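PDB 2PFZ: putative exported protein from Bordetella pertussis Tohama I, which binds pyroglutamic acid as an extracytoplasmic solute receptor, probably delivering it to a tripartite ATP-independent periplasmic (TRAP) transporter. Local coordinates for residues 62-66 with 67-71; 75-78 with 79-83; 94-97 with 98-101; 103-106 with 107-111. All coordinates share one frame; numbering follows the deposited sequence.

Contact 1: residues 62-66 with 67-71; sequences GEILL and TNFAN
Leu65 O is the polar atom on which this turn closes: Asn68 N donates to it over 3.0 Å, arriving well above the carbonyl plane, while the Phe69 ring approaches the same oxygen obliquely, with CD2 3.5 Å from Leu65 O. One residue on, Phe69 N repeats the bond to Leu66 O at 3.0 Å, with an N-H...O angle of 158°. Two successive i to i+3 bonds of this kind make a short 3-10 turn directly after the strand. A water adds a second link between Leu65 and Asn68, accepting from Leu65 N and donating to Asn68 OD1 at 3.1 Å. The amide of Asn68 is thereby held at both ends, since its ND2 bonds to the carbonyl of Tyr144, a residue of the pyroglutamate pocket. The isobutyl group of Leu65 crosses this side chain at about a right angle, CD2 lying 3.9 Å from OD1 of Asn68, and Leu65 CG rests 3.6 Å from Thr67 OG1. The aromatic ring turns back to the strand because Phe69 CG stands anti to its own carbonyl carbon (chi1 -56°); this brings CE2 to 3.8 Å from CB of Ile64, whose CG2 and CD1 also touch that side of the ring. The side chain of Leu65 comes within about 4 Å of the bound pyroglutamic acid. Strand 61-65 pairs antiparallel with strand 207-213, and Glu63 also bonds through its backbone to Pro6 of strand 2-6. Ile50 and Lys51 of helix 50-55 pack on Ile64, and Lys51 also on Phe69.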
ATOM      1  N   GLY A  62      -2.218  10.313 -10.133  1.00 15.77           N
ATOM      2  CA  GLY A  62      -1.094   9.453  -9.808  1.00 15.14           C
ATOM      3  C   GLY A  62      -1.416   8.515  -8.661  1.00 15.48           C
ATOM      4  O   GLY A  62      -2.243   8.834  -7.822  1.00 16.13           O
ATOM      5  N   GLU A  63      -0.749   7.366  -8.635  1.00 15.11           N
ATOM      6  CA  GLU A  63      -0.962   6.363  -7.589  1.00 15.17           C
ATOM      7  C   GLU A  63       0.185   6.386  -6.569  1.00 15.06           C
ATOM      8  O   GLU A  63       1.385   6.303  -6.942  1.00 15.53           O
ATOM      9  CB  GLU A  63      -1.071   4.967  -8.203  1.00 15.18           C
ATOM     10  CG  GLU A  63      -1.512   3.951  -7.155  1.00 15.14           C
ATOM     11  CD  GLU A  63      -1.065   2.553  -7.431  1.00 14.80           C
ATOM     12  OE1 GLU A  63       0.101   2.336  -7.877  1.00 15.00           O
ATOM     13  OE2 GLU A  63      -1.892   1.664  -7.144  1.00 14.81           O
ATOM     14  N   ILE A  64      -0.171   6.513  -5.293  1.00 14.89           N
ATOM     15  CA  ILE A  64       0.813   6.481  -4.217  1.00 14.34           C
ATOM     16  C   ILE A  64       0.498   5.337  -3.237  1.00 13.98           C
ATOM     17  O   ILE A  64      -0.599   4.782  -3.268  1.00 13.88           O
ATOM     18  CB  ILE A  64       0.868   7.806  -3.393  1.00 14.55           C
ATOM     19  CG1 ILE A  64      -0.495   8.128  -2.757  1.00 13.48           C
ATOM     20  CG2 ILE A  64       1.435   9.002  -4.222  1.00 13.63           C
ATOM     21  CD1 ILE A  64      -0.377   8.916  -1.468  1.00 10.99           C
ATOM     22  N   LEU A  65       1.479   4.996  -2.402  1.00 13.21           N
ATOM     23  CA  LEU A  65       1.298   4.117  -1.253  1.00 13.04           C
ATOM     24  C   LEU A  65       1.197   5.064  -0.079  1.00 13.02           C
ATOM     25  O   LEU A  65       2.153   5.812   0.189  1.00 12.38           O
ATOM     26  CB  LEU A  65       2.541   3.250  -1.050  1.00 12.81           C
ATOM     27  CG  LEU A  65       2.547   2.369   0.201  1.00 13.86           C
ATOM     28  CD1 LEU A  65       1.583   1.238   0.008  1.00 15.19           C
ATOM     29  CD2 LEU A  65       3.992   1.891   0.479  1.00 14.41           C
ATOM     30  N   LEU A  66       0.065   5.053   0.617  1.00 13.28           N
ATOM     31  CA  LEU A  66      -0.166   6.078   1.655  1.00 13.43           C
ATOM     32  C   LEU A  66       0.967   6.122   2.667  1.00 14.21           C
ATOM     33  O   LEU A  66       1.445   7.198   3.029  1.00 15.65           O
ATOM     34  CB  LEU A  66      -1.493   5.840   2.382  1.00 13.73           C
ATOM     35  CG  LEU A  66      -2.764   5.959   1.539  1.00 12.83           C
ATOM     36  CD1 LEU A  66      -3.992   5.464   2.280  1.00 14.19           C
ATOM     37  CD2 LEU A  66      -2.932   7.397   1.087  1.00 16.03           C
ATOM     38  N   THR A  67       1.377   4.952   3.150  1.00 14.65           N
ATOM     39  CA  THR A  67       2.397   4.873   4.197  1.00 15.19           C
ATOM     40  C   THR A  67       3.786   5.412   3.807  1.00 15.45           C
ATOM     41  O   THR A  67       4.604   5.645   4.679  1.00 15.34           O
ATOM     42  CB  THR A  67       2.509   3.446   4.838  1.00 15.46           C
ATOM     43  OG1 THR A  67       2.572   2.436   3.819  1.00 15.94           O
ATOM     44  CG2 THR A  67       1.329   3.181   5.769  1.00 16.28           C
ATOM     45  N   ASN A  68       4.054   5.603   2.510  1.00 15.36           N
ATOM     46  CA  ASN A  68       5.299   6.266   2.112  1.00 16.07           C
ATOM     47  C   ASN A  68       5.375   7.683   2.655  1.00 16.24           C
ATOM     48  O   ASN A  68       6.475   8.275   2.726  1.00 16.03           O
ATOM     49  CB  ASN A  68       5.465   6.316   0.594  1.00 16.56           C
ATOM     50  CG  ASN A  68       6.213   5.127   0.038  1.00 17.05           C
ATOM     51  OD1 ASN A  68       6.046   4.774  -1.149  1.00 17.62           O
ATOM     52  ND2 ASN A  68       7.072   4.520   0.863  1.00 13.39           N
ATOM     53  N   PHE A  69       4.215   8.225   3.047  1.00 15.86           N
ATOM     54  CA  PHE A  69       4.123   9.626   3.435  1.00 16.91           C
ATOM     55  C   PHE A  69       3.885   9.836   4.928  1.00 16.88           C
ATOM     56  O   PHE A  69       3.583  10.936   5.386  1.00 17.20           O
ATOM     57  CB  PHE A  69       3.149  10.350   2.462  1.00 16.87           C
ATOM     58  CG  PHE A  69       3.583  10.192   1.042  1.00 17.61           C
ATOM     59  CD1 PHE A  69       4.614  10.987   0.531  1.00 17.57           C
ATOM     60  CD2 PHE A  69       3.099   9.151   0.260  1.00 17.76           C
ATOM     61  CE1 PHE A  69       5.105  10.787  -0.740  1.00 18.18           C
ATOM     62  CE2 PHE A  69       3.570   8.952  -1.033  1.00 17.41           C
ATOM     63  CZ  PHE A  69       4.574   9.760  -1.536  1.00 17.34           C
ATOM     64  N   ALA A  70       4.155   8.777   5.700  1.00 17.95           N
ATOM     65  CA  ALA A  70       3.954   8.768   7.152  1.00 18.64           C
ATOM     66  C   ALA A  70       4.735   9.851   7.887  1.00 19.74           C
ATOM     67  O   ALA A  70       4.268  10.364   8.925  1.00 20.38           O
ATOM     68  CB  ALA A  70       4.259   7.375   7.738  1.00 18.68           C
ATOM     69  N   ASN A  71       5.900  10.230   7.362  1.00 19.91           N
ATOM     70  CA  ASN A  71       6.685  11.289   8.009  1.00 21.73           C
ATOM     71  C   ASN A  71       6.155  12.695   7.729  1.00 21.71           C
ATOM     72  O   ASN A  71       6.518  13.646   8.418  1.00 22.55           O
ATOM     73  CB  ASN A  71       8.181  11.152   7.700  1.00 21.87           C
ATOM     74  CG  ASN A  71       8.801   9.928   8.382  1.00 24.89           C
ATOM     75  OD1 ASN A  71       9.811   9.398   7.935  1.00 30.25           O
ATOM     76  ND2 ASN A  71       8.183   9.480   9.463  1.00 27.70           N
TER
HETATM   77  O   HOH W   1       4.157   5.939  -3.244  1.00 15.03           O

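Contact 2: residues 75-78 with 79-83; sequences VYEL and DGLPF
Leu81 folds its side chain back over the turn that precedes it, touching Glu77 and Leu78 with successive atoms. CB and CG both lie 3.6 Å from Leu78 O, so the root of the chain rests on a peptide carbonyl. At the fork the two methyls part: CD1 goes to the isobutyl group of Leu78, meeting its CD1 at 3.9 Å as the two leucines pass at a slant, whereas CD2 goes to the acidic side chain of Glu77, 3.6 Å from OE2 and 4.0 Å from CG. Glu77 is extended, with CG anti to its backbone N (chi1 -178°), and runs across the leucine at about a right angle. Its carboxylate therefore has an apolar neighbour at OE2, while OE1 forms a salt bridge with Lys286. The backbone beneath is a 3-10 turn. Gly80 N donates to Glu77 O over 2.9 Å with an N-H...O angle of 154°, and Leu81 N follows with a longer bond of 3.3 Å to Leu78 O. A water near both Leu78 O and Leu81 O lies at the end of the turn, where the chain extends into Pro82. Asp79 leaves from the turn too, and its OD2 is paired with Lys207 in a second salt bridge. This buried loop between strand 61-65 and helix 88-107 is enclosed by several helices: Leu78 packs on Leu94 of helix 88-107 and on Met294 and Ile295 of helix 289-299, while Trp283 of helix 266-287 touches Glu77.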
ATOM      1  N   VAL A  75      -1.795  11.100   9.289  1.00 17.29           N
ATOM      2  CA  VAL A  75      -2.925  10.458   8.614  1.00 16.93           C
ATOM      3  C   VAL A  75      -2.440   9.375   7.654  1.00 16.65           C
ATOM      4  O   VAL A  75      -3.153   8.411   7.431  1.00 17.47           O
ATOM      5  CB  VAL A  75      -3.830  11.471   7.831  1.00 16.83           C
ATOM      6  CG1 VAL A  75      -3.113  11.984   6.598  1.00 16.52           C
ATOM      7  CG2 VAL A  75      -5.194  10.810   7.436  1.00 16.62           C
ATOM      8  N   TYR A  76      -1.219   9.526   7.140  1.00 16.20           N
ATOM      9  CA  TYR A  76      -0.640   8.615   6.149  1.00 17.22           C
ATOM     10  C   TYR A  76      -0.137   7.299   6.747  1.00 17.11           C
ATOM     11  O   TYR A  76      -0.006   6.307   6.030  1.00 17.75           O
ATOM     12  CB  TYR A  76       0.507   9.303   5.406  1.00 17.53           C
ATOM     13  CG  TYR A  76      -0.011  10.307   4.431  1.00 17.74           C
ATOM     14  CD1 TYR A  76      -0.782   9.890   3.323  1.00 18.25           C
ATOM     15  CD2 TYR A  76       0.216  11.668   4.614  1.00 17.70           C
ATOM     16  CE1 TYR A  76      -1.303  10.821   2.426  1.00 19.07           C
ATOM     17  CE2 TYR A  76      -0.300  12.620   3.705  1.00 18.40           C
ATOM     18  CZ  TYR A  76      -1.059  12.183   2.624  1.00 18.33           C
ATOM     19  OH  TYR A  76      -1.586  13.083   1.706  1.00 20.72           O
ATOM     20  N   GLU A  77       0.121   7.314   8.053  1.00 16.86           N
ATOM     21  CA  GLU A  77       0.728   6.176   8.768  1.00 17.46           C
ATOM     22  C   GLU A  77      -0.272   5.093   9.153  1.00 16.77           C
ATOM     23  O   GLU A  77       0.107   3.914   9.286  1.00 17.80           O
ATOM     24  CB  GLU A  77       1.485   6.661  10.012  1.00 17.32           C
ATOM     25  CG  GLU A  77       2.199   5.536  10.786  1.00 18.02           C
ATOM     26  CD  GLU A  77       3.062   6.017  11.939  1.00 18.86           C
ATOM     27  OE1 GLU A  77       3.182   7.238  12.153  1.00 21.82           O
ATOM     28  OE2 GLU A  77       3.629   5.150  12.644  1.00 22.01           O
ATOM     29  N   LEU A  78      -1.541   5.487   9.305  1.00 16.30           N
ATOM     30  CA  LEU A  78      -2.585   4.696   9.939  1.00 15.68           C
ATOM     31  C   LEU A  78      -2.713   3.258   9.455  1.00 16.45           C
ATOM     32  O   LEU A  78      -2.705   2.336  10.277  1.00 16.08           O
ATOM     33  CB  LEU A  78      -3.946   5.448   9.891  1.00 16.14           C
ATOM     34  CG  LEU A  78      -5.114   4.781  10.646  1.00 15.86           C
ATOM     35  CD1 LEU A  78      -4.785   4.508  12.135  1.00 17.00           C
ATOM     36  CD2 LEU A  78      -6.380   5.640  10.529  1.00 15.56           C
ATOM     37  N   ASP A  79      -2.810   3.049   8.148  1.00 16.23           N
ATOM     38  CA  ASP A  79      -2.981   1.682   7.623  1.00 16.40           C
ATOM     39  C   ASP A  79      -1.691   0.828   7.598  1.00 16.00           C
ATOM     40  O   ASP A  79      -1.716  -0.312   7.125  1.00 15.10           O
ATOM     41  CB  ASP A  79      -3.730   1.678   6.272  1.00 16.63           C
ATOM     42  CG  ASP A  79      -2.889   2.166   5.104  1.00 16.95           C
ATOM     43  OD1 ASP A  79      -1.632   2.127   5.153  1.00 16.27           O
ATOM     44  OD2 ASP A  79      -3.511   2.543   4.079  1.00 16.08           O
ATOM     45  N   GLY A  80      -0.593   1.381   8.125  1.00 15.40           N
ATOM     46  CA  GLY A  80       0.647   0.626   8.281  1.00 15.04           C
ATOM     47  C   GLY A  80       0.908   0.218   9.716  1.00 15.06           C
ATOM     48  O   GLY A  80       1.933  -0.416  10.007  1.00 15.13           O
ATOM     49  N   LEU A  81       0.045   0.630  10.643  1.00 15.34           N
ATOM     50  CA  LEU A  81       0.246   0.241  12.058  1.00 15.78           C
ATOM     51  C   LEU A  81      -0.074  -1.246  12.193  1.00 15.99           C
ATOM     52  O   LEU A  81      -1.137  -1.653  11.735  1.00 15.94           O
ATOM     53  CB  LEU A  81      -0.692   1.050  12.961  1.00 16.25           C
ATOM     54  CG  LEU A  81      -0.420   2.555  13.005  1.00 15.48           C
ATOM     55  CD1 LEU A  81      -1.492   3.245  13.887  1.00 17.66           C
ATOM     56  CD2 LEU A  81       0.998   2.864  13.507  1.00 15.92           C
ATOM     57  N   PRO A  82       0.846  -2.065  12.767  1.00 16.25           N
ATOM     58  CA  PRO A  82       0.540  -3.519  12.876  1.00 16.34           C
ATOM     59  C   PRO A  82      -0.510  -3.882  13.922  1.00 16.62           C
ATOM     60  O   PRO A  82      -0.681  -3.205  14.946  1.00 15.95           O
ATOM     61  CB  PRO A  82       1.891  -4.175  13.251  1.00 16.91           C
ATOM     62  CG  PRO A  82       2.773  -3.101  13.666  1.00 17.34           C
ATOM     63  CD  PRO A  82       2.199  -1.736  13.256  1.00 15.74           C
ATOM     64  N   PHE A  83      -1.239  -4.944  13.625  1.00 16.19           N
ATOM     65  CA  PHE A  83      -2.230  -5.498  14.540  1.00 16.44           C
ATOM     66  C   PHE A  83      -3.300  -4.533  15.047  1.00 16.51           C
ATOM     67  O   PHE A  83      -3.669  -4.532  16.215  1.00 17.35           O
ATOM     68  CB  PHE A  83      -1.515  -6.335  15.625  1.00 16.24           C
ATOM     69  CG  PHE A  83      -0.959  -7.596  15.041  1.00 15.38           C
ATOM     70  CD1 PHE A  83      -1.787  -8.707  14.902  1.00 13.24           C
ATOM     71  CD2 PHE A  83       0.319  -7.640  14.512  1.00 14.17           C
ATOM     72  CE1 PHE A  83      -1.337  -9.855  14.297  1.00 14.13           C
ATOM     73  CE2 PHE A  83       0.778  -8.839  13.896  1.00 14.29           C
ATOM     74  CZ  PHE A  83      -0.077  -9.920  13.813  1.00 13.79           C
TER
HETATM   75  O   HOH W   2      -3.219  -0.512  10.353  1.00 14.56           O

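Contact 3: residues 94-97 with 98-101; sequences LYQA and QKPF
Residues 94-97 and 98-101 form successive turns of one helix, joined by Gln98 N bonding to Leu94 O at 2.9 Å and by a weak bond from Lys99 N to Tyr95 O, after which Pro100 interrupts the pattern and the helix kinks. Lacking an N-H, the proline presents its ring CD to the preceding turn, 3.3 Å from Gln96 O. Tyr95 and Lys99, one turn apart, form the main side-chain pair. The lysine is extended throughout, its CG anti to the backbone N (chi1 -165°), and it crosses the phenol obliquely: CG lies 3.7 Å from CE1 of Tyr95, CD passes CE1 and CZ, and CE reaches 3.4 Å from the phenol OH. Over one face of the same ring, offset toward the rim, stands the amide oxygen of Gln96. That oxygen also accepts from a water at 3.1 Å, and the water in turn accepts from Lys99 NZ at 2.9 Å, so the ammonium is linked through solvent to Gln96. The tyrosine hydroxyl hydrogen-bonds to Glu236. On another side of the helix Gln98 extends inward, where its NE2 bonds to the carbonyl of Val75 and its OE1 accepts from Lys207. Helix 88-107 is flanked by strand 111-118, where Ser116 and Leu113 meet Tyr95 and Lys99, respectively, and by helix 289-299, whose Tyr298 touches Leu94 and Ala97 and whose Ala293 and Met294 pack on Phe101.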
ATOM      1  N   LEU A  94     -11.323   0.563   8.591  1.00 15.05           N
ATOM      2  CA  LEU A  94     -10.274   1.513   8.978  1.00 14.61           C
ATOM      3  C   LEU A  94     -10.190   2.606   7.941  1.00 14.83           C
ATOM      4  O   LEU A  94     -10.086   3.774   8.266  1.00 15.21           O
ATOM      5  CB  LEU A  94      -8.907   0.822   9.116  1.00 14.57           C
ATOM      6  CG  LEU A  94      -7.760   1.722   9.624  1.00 14.53           C
ATOM      7  CD1 LEU A  94      -8.072   2.318  11.021  1.00 13.42           C
ATOM      8  CD2 LEU A  94      -6.454   0.897   9.658  1.00 14.13           C
ATOM      9  N   TYR A  95     -10.216   2.204   6.677  1.00 13.75           N
ATOM     10  CA  TYR A  95     -10.236   3.147   5.563  1.00 14.55           C
ATOM     11  C   TYR A  95     -11.379   4.156   5.683  1.00 14.80           C
ATOM     12  O   TYR A  95     -11.155   5.366   5.551  1.00 14.78           O
ATOM     13  CB  TYR A  95     -10.352   2.355   4.248  1.00 13.61           C
ATOM     14  CG  TYR A  95     -10.631   3.178   2.979  1.00 14.91           C
ATOM     15  CD1 TYR A  95     -10.163   4.495   2.827  1.00 14.94           C
ATOM     16  CD2 TYR A  95     -11.328   2.600   1.915  1.00 13.96           C
ATOM     17  CE1 TYR A  95     -10.409   5.226   1.637  1.00 14.28           C
ATOM     18  CE2 TYR A  95     -11.591   3.331   0.728  1.00 13.03           C
ATOM     19  CZ  TYR A  95     -11.135   4.629   0.610  1.00 14.43           C
ATOM     20  OH  TYR A  95     -11.367   5.297  -0.582  1.00 16.57           O
ATOM     21  N   GLN A  96     -12.601   3.671   5.880  1.00 15.60           N
ATOM     22  CA  GLN A  96     -13.768   4.562   5.990  1.00 16.85           C
ATOM     23  C   GLN A  96     -13.634   5.578   7.120  1.00 16.98           C
ATOM     24  O   GLN A  96     -13.995   6.742   6.953  1.00 17.15           O
ATOM     25  CB  GLN A  96     -15.051   3.738   6.130  1.00 17.34           C
ATOM     26  CG  GLN A  96     -15.401   2.920   4.872  1.00 17.84           C
ATOM     27  CD  GLN A  96     -15.378   3.735   3.577  1.00 20.34           C
ATOM     28  OE1 GLN A  96     -14.499   3.566   2.733  1.00 22.51           O
ATOM     29  NE2 GLN A  96     -16.353   4.597   3.406  1.00 20.10           N
ATOM     30  N   ALA A  97     -13.065   5.141   8.248  1.00 16.98           N
ATOM     31  CA  ALA A  97     -12.732   6.009   9.382  1.00 16.63           C
ATOM     32  C   ALA A  97     -11.665   7.078   9.012  1.00 17.05           C
ATOM     33  O   ALA A  97     -11.755   8.266   9.407  1.00 17.47           O
ATOM     34  CB  ALA A  97     -12.236   5.149  10.529  1.00 16.83           C
ATOM     35  N   GLN A  98     -10.678   6.653   8.230  1.00 15.27           N
ATOM     36  CA  GLN A  98      -9.547   7.518   7.836  1.00 15.11           C
ATOM     37  C   GLN A  98      -9.902   8.514   6.742  1.00 15.06           C
ATOM     38  O   GLN A  98      -9.333   9.609   6.658  1.00 14.64           O
ATOM     39  CB  GLN A  98      -8.431   6.622   7.287  1.00 14.57           C
ATOM     40  CG  GLN A  98      -7.154   7.299   6.823  1.00 13.89           C
ATOM     41  CD  GLN A  98      -6.205   6.302   6.130  1.00 14.87           C
ATOM     42  OE1 GLN A  98      -6.659   5.345   5.502  1.00 15.48           O
ATOM     43  NE2 GLN A  98      -4.890   6.541   6.235  1.00 17.22           N
ATOM     44  N   LYS A  99     -10.825   8.099   5.889  1.00 15.64           N
ATOM     45  CA  LYS A  99     -11.037   8.749   4.592  1.00 15.68           C
ATOM     46  C   LYS A  99     -11.311  10.258   4.707  1.00 15.73           C
ATOM     47  O   LYS A  99     -10.686  11.036   3.997  1.00 15.85           O
ATOM     48  CB  LYS A  99     -12.164   8.048   3.837  1.00 15.98           C
ATOM     49  CG  LYS A  99     -12.210   8.410   2.359  1.00 16.51           C
ATOM     50  CD  LYS A  99     -13.340   7.726   1.622  1.00 17.75           C
ATOM     51  CE  LYS A  99     -13.233   8.000   0.108  1.00 19.92           C
ATOM     52  NZ  LYS A  99     -14.306   7.315  -0.699  1.00 21.29           N
ATOM     53  N   PRO A 100     -12.229  10.680   5.598  1.00 16.42           N
ATOM     54  CA  PRO A 100     -12.502  12.130   5.660  1.00 16.29           C
ATOM     55  C   PRO A 100     -11.266  12.969   6.020  1.00 15.93           C
ATOM     56  O   PRO A 100     -11.075  14.088   5.511  1.00 15.40           O
ATOM     57  CB  PRO A 100     -13.588  12.249   6.750  1.00 16.45           C
ATOM     58  CG  PRO A 100     -14.181  10.864   6.859  1.00 16.22           C
ATOM     59  CD  PRO A 100     -13.064   9.922   6.557  1.00 17.29           C
ATOM     60  N   PHE A 101     -10.424  12.425   6.883  1.00 16.03           N
ATOM     61  CA  PHE A 101      -9.188  13.091   7.266  1.00 16.11           C
ATOM     62  C   PHE A 101      -8.118  13.075   6.160  1.00 15.94           C
ATOM     63  O   PHE A 101      -7.357  14.033   6.035  1.00 16.25           O
ATOM     64  CB  PHE A 101      -8.656  12.508   8.572  1.00 16.44           C
ATOM     65  CG  PHE A 101      -9.564  12.755   9.746  1.00 17.43           C
ATOM     66  CD1 PHE A 101      -9.378  13.872  10.559  1.00 18.71           C
ATOM     67  CD2 PHE A 101     -10.627  11.892  10.019  1.00 17.55           C
ATOM     68  CE1 PHE A 101     -10.237  14.128  11.629  1.00 19.88           C
ATOM     69  CE2 PHE A 101     -11.489  12.145  11.099  1.00 20.96           C
ATOM     70  CZ  PHE A 101     -11.271  13.261  11.904  1.00 18.48           C
TER
HETATM   71  O   HOH W   3     -14.705   4.517  -0.192  1.00 20.44           O

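Contact 4: residues 103-106 with 107-111; sequences EKKL and ASQGM
The flat peptide group of Leu106 is used from both faces: Gln109 N and Met111 N donate to its oxygen from opposite sides of the carbonyl plane, at 3.1 Å and 2.9 Å, each well above that plane. The amide of Gln109 has Lys105 at its nitrogen, CE of the lysine lying 3.9 Å from NE2 as the two chains cross at a slant. Ser108 turns its hydroxyl back onto the helix. With OG between the backbone N and carbonyl carbon (chi1 77°), it donates to Lys105 O over a short 2.6 Å, tilted only 17° from the carbonyl plane. The same OG accepts from a water that is held in turn by Lys105 NZ at 2.7 Å, so this lysine and serine are joined both directly and through solvent; the ammonium also has a long, weak ion pair with Asp73. Another water donates to Glu103 O and Met111 O, linking the last helical turn to the start of the next strand. On the buried side Leu106 and Met111 cross at about a right angle, CD2 lying 4.1 Å from the methyl CE, and both side chains touch Leu211 of strand 207-213. Regular helical bonding lasts as far as Ser108 N, which donates to Lys104 O. Gly110, with its positive phi, then reverses the chain, and its N bonds to Ala107 O at 3.0 Å. Together with the Met111 bond to Leu106 O, this is a Schellman motif, which ends helix 88-107 and leads into strand 111-118.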
ATOM      1  N   GLU A 103      -8.886  12.985   2.895  1.00 17.28           N
ATOM      2  CA  GLU A 103      -9.421  13.957   1.947  1.00 17.45           C
ATOM      3  C   GLU A 103      -9.170  15.383   2.392  1.00 17.67           C
ATOM      4  O   GLU A 103      -8.818  16.223   1.578  1.00 17.41           O
ATOM      5  CB  GLU A 103     -10.914  13.741   1.733  1.00 17.80           C
ATOM      6  CG  GLU A 103     -11.252  12.441   1.050  1.00 19.27           C
ATOM      7  CD  GLU A 103     -12.682  12.392   0.624  1.00 22.38           C
ATOM      8  OE1 GLU A 103     -13.503  11.839   1.374  1.00 24.01           O
ATOM      9  OE2 GLU A 103     -12.995  12.938  -0.446  1.00 24.23           O
ATOM     10  N   LYS A 104      -9.385  15.667   3.676  1.00 17.69           N
ATOM     11  CA  LYS A 104      -9.086  16.986   4.231  1.00 17.76           C
ATOM     12  C   LYS A 104      -7.607  17.362   4.038  1.00 18.27           C
ATOM     13  O   LYS A 104      -7.296  18.440   3.499  1.00 19.38           O
ATOM     14  CB  LYS A 104      -9.516  17.074   5.703  1.00 17.30           C
ATOM     15  CG  LYS A 104      -9.087  18.362   6.425  1.00 17.10           C
ATOM     16  CD  LYS A 104      -9.529  18.375   7.859  1.00 17.24           C
ATOM     17  CE  LYS A 104      -9.249  19.704   8.565  1.00 18.40           C
ATOM     18  NZ  LYS A 104      -9.507  19.571  10.055  1.00 20.45           N
ATOM     19  N   LYS A 105      -6.702  16.467   4.445  1.00 18.47           N
ATOM     20  CA  LYS A 105      -5.271  16.722   4.296  1.00 18.30           C
ATOM     21  C   LYS A 105      -4.893  16.932   2.838  1.00 17.46           C
ATOM     22  O   LYS A 105      -4.164  17.863   2.518  1.00 17.35           O
ATOM     23  CB  LYS A 105      -4.441  15.584   4.917  1.00 18.45           C
ATOM     24  CG  LYS A 105      -2.918  15.715   4.705  1.00 20.85           C
ATOM     25  CD  LYS A 105      -2.338  16.791   5.621  1.00 23.46           C
ATOM     26  CE  LYS A 105      -0.886  17.096   5.261  1.00 24.85           C
ATOM     27  NZ  LYS A 105      -0.464  18.250   6.084  1.00 28.22           N
ATOM     28  N   LEU A 106      -5.404  16.078   1.953  1.00 16.57           N
ATOM     29  CA  LEU A 106      -5.104  16.217   0.535  1.00 16.67           C
ATOM     30  C   LEU A 106      -5.642  17.539  -0.010  1.00 17.78           C
ATOM     31  O   LEU A 106      -4.969  18.208  -0.813  1.00 18.30           O
ATOM     32  CB  LEU A 106      -5.671  15.042  -0.262  1.00 16.28           C
ATOM     33  CG  LEU A 106      -4.894  13.712  -0.203  1.00 15.67           C
ATOM     34  CD1 LEU A 106      -5.776  12.601  -0.751  1.00 14.65           C
ATOM     35  CD2 LEU A 106      -3.562  13.780  -0.952  1.00 16.49           C
ATOM     36  N   ALA A 107      -6.842  17.911   0.429  1.00 18.85           N
ATOM     37  CA  ALA A 107      -7.434  19.195   0.008  1.00 19.74           C
ATOM     38  C   ALA A 107      -6.592  20.421   0.365  1.00 20.49           C
ATOM     39  O   ALA A 107      -6.516  21.363  -0.451  1.00 20.43           O
ATOM     40  CB  ALA A 107      -8.848  19.348   0.506  1.00 19.71           C
ATOM     41  N   SER A 108      -5.958  20.403   1.544  1.00 20.97           N
ATOM     42  CA  SER A 108      -5.047  21.476   2.006  1.00 22.17           C
ATOM     43  C   SER A 108      -3.831  21.682   1.100  1.00 22.80           C
ATOM     44  O   SER A 108      -3.142  22.706   1.197  1.00 23.68           O
ATOM     45  CB  SER A 108      -4.571  21.216   3.441  1.00 22.10           C
ATOM     46  OG  SER A 108      -3.569  20.207   3.461  1.00 23.43           O
ATOM     47  N   GLN A 109      -3.562  20.704   0.235  1.00 23.02           N
ATOM     48  CA  GLN A 109      -2.463  20.769  -0.726  1.00 23.58           C
ATOM     49  C   GLN A 109      -2.974  20.659  -2.171  1.00 22.00           C
ATOM     50  O   GLN A 109      -2.248  20.227  -3.061  1.00 21.79           O
ATOM     51  CB  GLN A 109      -1.425  19.663  -0.447  1.00 22.64           C
ATOM     52  CG  GLN A 109      -0.730  19.758   0.911  1.00 25.30           C
ATOM     53  CD  GLN A 109       0.180  18.561   1.210  1.00 25.18           C
ATOM     54  OE1 GLN A 109       0.102  17.503   0.555  1.00 27.60           O
ATOM     55  NE2 GLN A 109       1.039  18.717   2.227  1.00 28.81           N
ATOM     56  N   GLY A 110      -4.238  21.007  -2.390  1.00 21.46           N
ATOM     57  CA  GLY A 110      -4.804  21.057  -3.742  1.00 20.81           C
ATOM     58  C   GLY A 110      -5.002  19.733  -4.461  1.00 20.38           C
ATOM     59  O   GLY A 110      -4.977  19.700  -5.697  1.00 20.42           O
ATOM     60  N   MET A 111      -5.209  18.643  -3.712  1.00 19.65           N
ATOM     61  CA  MET A 111      -5.457  17.328  -4.324  1.00 19.86           C
ATOM     62  C   MET A 111      -6.769  16.692  -3.882  1.00 19.53           C
ATOM     63  O   MET A 111      -7.302  17.009  -2.814  1.00 19.34           O
ATOM     64  CB  MET A 111      -4.292  16.357  -4.041  1.00 19.39           C
ATOM     65  CG  MET A 111      -3.003  16.812  -4.690  1.00 20.13           C
ATOM     66  SD  MET A 111      -1.608  15.780  -4.307  1.00 20.94           S
ATOM     67  CE  MET A 111      -1.103  16.465  -2.734  1.00 20.19           C
TER
HETATM   68  O   HOH W   4      -9.285  16.289  -1.013  1.00 19.07           O
HETATM   69  O   HOH W   5      -1.648  20.583   5.412  1.00 36.08           O

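Overall arrangement
Contact 1 turns the chain out of strand 61-65 and contact 2 lies in the loop before helix 88-107; both are buried, whereas contacts 3 and 4 share that helix and are partly open to solvent. The first two rest on 3-10 bonds with leucine or phenylalanine side chains folded over them; contact 1 lies nearest the ligand. The helical pair brings lysines into its water bridges, whereas the waters of contacts 1 and 2 meet backbone atoms or an asparagine. A proline kinks contact 3; a glycine-based cap ends contact 4. Contact 2 connects the group: Tyr76 packs on Leu66 of contact 1 and Leu106 of contact 4, and Lys207 joins Asp79 to Gln98 of contact 3.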